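Local coordinates for protein S12 family peptidase (PDB 3WWX) that probably hydrolyses amide bonds next to D-amino acids, as an S12 peptidase of the beta-lactamase superfamily that binds octane-1,8-diamine in a pocket, at residues 56-66 / 163-174. Residues are numbered along the deposited sequence; the frame is centred on the assembly and turned at random.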
loop_
_atom_site.group_PDB
_atom_site.type_symbol
_atom_site.label_atom_id
_atom_site.label_comp_id
_atom_site.label_asym_id
_atom_site.label_seq_id
_atom_site.Cartn_x
_atom_site.Cartn_y
_atom_site.Cartn_z
ATOM N N LYS A 56 0.078 -1.223 3.434
ATOM C CA LYS A 56 1.325 -1.221 4.183
ATOM C C LYS A 56 1.400 -0.085 5.198
ATOM O O LYS A 56 1.991 -0.251 6.255
ATOM C CB LYS A 56 2.517 -1.137 3.245
ATOM C CG LYS A 56 2.738 -2.391 2.430
ATOM C CD LYS A 56 4.059 -2.336 1.673
ATOM C CE LYS A 56 4.343 -3.628 0.923
ATOM N NZ LYS A 56 3.405 -3.871 -0.185
ATOM N N THR A 57 0.856 1.087 4.878
ATOM C CA THR A 57 0.930 2.187 5.829
ATOM C C THR A 57 0.120 1.866 7.084
ATOM O O THR A 57 0.524 2.217 8.201
ATOM C CB THR A 57 0.433 3.486 5.208
ATOM O OG1 THR A 57 1.059 3.686 3.942
ATOM C CG2 THR A 57 0.751 4.651 6.124
ATOM N N PHE A 58 -1.018 1.194 6.909
ATOM C CA PHE A 58 -1.826 0.771 8.052
ATOM C C PHE A 58 -1.053 -0.235 8.907
ATOM O O PHE A 58 -0.991 -0.128 10.128
ATOM C CB PHE A 58 -3.152 0.171 7.591
ATOM C CG PHE A 58 -4.093 1.176 6.976
ATOM C CD1 PHE A 58 -3.994 1.498 5.629
ATOM C CD2 PHE A 58 -5.077 1.787 7.726
ATOM C CE1 PHE A 58 -4.856 2.416 5.036
ATOM C CE2 PHE A 58 -5.940 2.724 7.129
ATOM C CZ PHE A 58 -5.835 3.023 5.794
ATOM N N THR A 59 -0.457 -1.227 8.268
ATOM C CA THR A 59 0.333 -2.221 8.971
ATOM C C THR A 59 1.475 -1.598 9.771
ATOM O O THR A 59 1.673 -1.929 10.962
ATOM C CB THR A 59 0.860 -3.240 7.946
ATOM O OG1 THR A 59 -0.270 -3.831 7.298
ATOM C CG2 THR A 59 1.721 -4.311 8.588
ATOM N N ALA A 60 2.217 -0.680 9.144
ATOM C CA ALA A 60 3.317 0.008 9.835
ATOM C C ALA A 60 2.818 0.845 11.001
ATOM O O ALA A 60 3.460 0.887 12.051
ATOM C CB ALA A 60 4.105 0.866 8.874
ATOM N N THR A 61 1.692 1.512 10.825
ATOM C CA THR A 61 1.135 2.349 11.893
ATOM C C THR A 61 0.839 1.510 13.131
ATOM O O THR A 61 1.150 1.908 14.243
ATOM C CB THR A 61 -0.134 3.077 11.421
ATOM O OG1 THR A 61 0.203 3.972 10.354
ATOM C CG2 THR A 61 -0.755 3.915 12.553
ATOM N N VAL A 62 0.266 0.338 12.941
ATOM C CA VAL A 62 -0.032 -0.532 14.082
ATOM C C VAL A 62 1.249 -0.905 14.811
ATOM O O VAL A 62 1.311 -0.842 16.040
ATOM C CB VAL A 62 -0.780 -1.791 13.639
ATOM C CG1 VAL A 62 -0.856 -2.809 14.772
ATOM C CG2 VAL A 62 -2.159 -1.424 13.149
ATOM N N LEU A 63 2.293 -1.293 14.082
ATOM C CA LEU A 63 3.532 -1.692 14.741
ATOM C C LEU A 63 4.169 -0.528 15.466
ATOM O O LEU A 63 4.760 -0.713 16.529
ATOM C CB LEU A 63 4.516 -2.302 13.755
ATOM C CG LEU A 63 4.180 -3.759 13.500
ATOM C CD1 LEU A 63 4.829 -4.210 12.218
ATOM C CD2 LEU A 63 4.643 -4.634 14.668
ATOM N N LEU A 64 4.065 0.672 14.908
ATOM C CA LEU A 64 4.588 1.843 15.610
ATOM C C LEU A 64 3.794 2.167 16.875
ATOM O O LEU A 64 4.387 2.579 17.878
ATOM C CB LEU A 64 4.671 3.032 14.641
ATOM C CG LEU A 64 5.850 2.917 13.667
ATOM C CD1 LEU A 64 5.603 3.730 12.402
ATOM C CD2 LEU A 64 7.142 3.377 14.344
ATOM N N GLN A 65 2.487 1.973 16.852
ATOM C CA GLN A 65 1.709 2.094 18.078
ATOM C C GLN A 65 2.135 1.057 19.100
ATOM O O GLN A 65 2.290 1.381 20.281
ATOM C CB GLN A 65 0.218 1.974 17.810
ATOM C CG GLN A 65 -0.389 3.134 17.032
ATOM C CD GLN A 65 -1.892 3.097 17.063
ATOM O OE1 GLN A 65 -2.495 2.090 17.437
ATOM N NE2 GLN A 65 -2.523 4.208 16.691
ATOM N N LEU A 66 2.316 -0.186 18.675
ATOM C CA LEU A 66 2.702 -1.229 19.622
ATOM C C LEU A 66 4.053 -0.916 20.254
ATOM O O LEU A 66 4.255 -1.162 21.446
ATOM C CB LEU A 66 2.709 -2.609 18.948
ATOM C CG LEU A 66 1.344 -3.118 18.485
ATOM C CD1 LEU A 66 1.533 -4.330 17.586
ATOM C CD2 LEU A 66 0.443 -3.452 19.685
ATOM N N PHE A 163 5.986 -7.205 4.495
ATOM C CA PHE A 163 4.771 -6.794 5.198
ATOM C C PHE A 163 3.863 -7.946 5.568
ATOM O O PHE A 163 3.121 -7.831 6.535
ATOM C CB PHE A 163 4.065 -5.661 4.467
ATOM C CG PHE A 163 4.685 -4.321 4.783
ATOM C CD1 PHE A 163 5.930 -3.981 4.265
ATOM C CD2 PHE A 163 4.056 -3.427 5.622
ATOM C CE1 PHE A 163 6.542 -2.793 4.590
ATOM C CE2 PHE A 163 4.669 -2.219 5.942
ATOM C CZ PHE A 163 5.909 -1.901 5.421
ATOM N N VAL A 164 3.947 -9.075 4.873
ATOM C CA VAL A 164 3.330 -10.289 5.394
ATOM C C VAL A 164 3.980 -10.690 6.733
ATOM O O VAL A 164 3.275 -11.000 7.701
ATOM C CB VAL A 164 3.374 -11.420 4.357
ATOM C CG1 VAL A 164 2.816 -12.709 4.932
ATOM C CG2 VAL A 164 2.585 -11.002 3.124
ATOM N N LEU A 165 5.304 -10.675 6.799
ATOM C CA LEU A 165 6.016 -10.902 8.061
ATOM C C LEU A 165 5.602 -9.871 9.114
ATOM O O LEU A 165 5.349 -10.225 10.265
ATOM C CB LEU A 165 7.521 -10.852 7.815
ATOM C CG LEU A 165 8.042 -12.062 7.039
ATOM C CD1 LEU A 165 9.404 -11.805 6.498
ATOM C CD2 LEU A 165 8.015 -13.320 7.921
ATOM N N ALA A 166 5.505 -8.597 8.735
ATOM C CA ALA A 166 5.123 -7.569 9.699
ATOM C C ALA A 166 3.743 -7.875 10.296
ATOM O O ALA A 166 3.517 -7.695 11.502
ATOM C CB ALA A 166 5.146 -6.214 9.043
ATOM N N GLY A 167 2.802 -8.330 9.474
ATOM C CA GLY A 167 1.505 -8.747 9.958
ATOM C C GLY A 167 1.615 -9.895 10.948
ATOM O O GLY A 167 0.898 -9.940 11.946
ATOM N N MET A 168 2.489 -10.844 10.658
ATOM C CA MET A 168 2.687 -11.973 11.561
ATOM C C MET A 168 3.246 -11.494 12.909
ATOM O O MET A 168 2.876 -12.042 13.964
ATOM C CB MET A 168 3.605 -13.011 10.913
ATOM C CG MET A 168 2.940 -13.702 9.754
ATOM S SD MET A 168 4.077 -14.656 8.719
ATOM C CE MET A 168 4.530 -15.938 9.840
ATOM N N VAL A 169 4.095 -10.475 12.888
ATOM C CA VAL A 169 4.650 -9.920 14.136
ATOM C C VAL A 169 3.517 -9.294 14.938
ATOM O O VAL A 169 3.434 -9.469 16.156
ATOM C CB VAL A 169 5.761 -8.903 13.866
ATOM C CG1 VAL A 169 6.193 -8.199 15.152
ATOM C CG2 VAL A 169 6.944 -9.565 13.192
ATOM N N ILE A 170 2.631 -8.562 14.265
ATOM C CA ILE A 170 1.489 -7.934 14.935
ATOM C C ILE A 170 0.662 -9.010 15.627
ATOM O O ILE A 170 0.264 -8.843 16.786
ATOM C CB ILE A 170 0.600 -7.131 13.965
ATOM C CG1 ILE A 170 1.331 -5.889 13.460
ATOM C CG2 ILE A 170 -0.709 -6.713 14.650
ATOM C CD1 ILE A 170 0.617 -5.195 12.255
ATOM N N GLU A 171 0.416 -10.110 14.934
ATOM C CA GLU A 171 -0.370 -11.188 15.501
ATOM C C GLU A 171 0.330 -11.766 16.746
ATOM O O GLU A 171 -0.344 -12.092 17.724
ATOM C CB GLU A 171 -0.675 -12.285 14.473
ATOM C CG GLU A 171 -1.577 -13.361 15.073
ATOM C CD GLU A 171 -2.176 -14.337 14.084
ATOM O OE1 GLU A 171 -2.469 -15.471 14.520
ATOM O OE2 GLU A 171 -2.394 -13.990 12.910
ATOM N N LYS A 172 1.654 -11.891 16.716
ATOM C CA LYS A 172 2.390 -12.460 17.860
ATOM C C LYS A 172 2.322 -11.506 19.047
ATOM O O LYS A 172 2.091 -11.930 20.182
ATOM C CB LYS A 172 3.840 -12.727 17.489
ATOM C CG LYS A 172 4.661 -13.454 18.557
ATOM C CD LYS A 172 4.107 -14.843 18.901
ATOM C CE LYS A 172 3.959 -15.775 17.691
ATOM N NZ LYS A 172 5.252 -16.347 17.200
ATOM N N VAL A 173 2.510 -10.212 18.798
ATOM C CA VAL A 173 2.458 -9.216 19.870
ATOM C C VAL A 173 1.071 -9.127 20.505
ATOM O O VAL A 173 0.953 -9.057 21.738
ATOM C CB VAL A 173 2.898 -7.811 19.375
ATOM C CG1 VAL A 173 2.709 -6.750 20.456
ATOM C CG2 VAL A 173 4.340 -7.828 18.907
ATOM N N THR A 174 0.023 -9.115 19.684
ATOM C CA THR A 174 -1.331 -8.838 20.148
ATOM C C THR A 174 -2.143 -10.089 20.495
ATOM O O THR A 174 -3.153 -9.982 21.196
ATOM C CB THR A 174 -2.149 -8.051 19.096
ATOM O OG1 THR A 174 -2.322 -8.858 17.919
ATOM C CG2 THR A 174 -1.482 -6.734 18.752
#
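Lys-56 meets Phe-163, Thr-59 meets Gly-167 and Leu-63 meets Ile-170 as helices 56-66 and 163-174 run in roughly the same direction, their axes coming within 10.0 Å at the closest approach and inclined at 37°. At Thr-59 and Gly-167 the CA atoms approach to 6.7 Å. Thr-59 sits as a knob among Phe-163, Ala-166, Gly-167 and Ile-170; its methyl, CG2 anti to the backbone N, enters that hole, while OG1 bonds Ala-236 O. Ile-170 returns the favour, knob into a hole of Thr-59, Val-62, Leu-63 and Leu-66: its CD1 lies 3.8 Å from Val-62 CG1, and its CG1 3.6 Å from Leu-63 CG. Further along, Leu-66 CD1 meets Val-173 CG1 tip to tip at 3.9 Å. At the other end the Lys-56 aliphatic chain lies across one face of the Phe-163 ring, a CH-pi contact with CD 3.7 Å from the ring centroid. Beyond it NZ is bound by Tyr-158, Asn-160 and Ala-237 O, the pattern expected where the family's SxxK lysine meets its YxN motif, so the packing flanks the probable active site. Helix 178-187 packs against both partners, through Val-62 and Ile-170, and helices 244-255 and 262-268 against Thr-57 and Thr-61, burying the pair within the helical part of the fold.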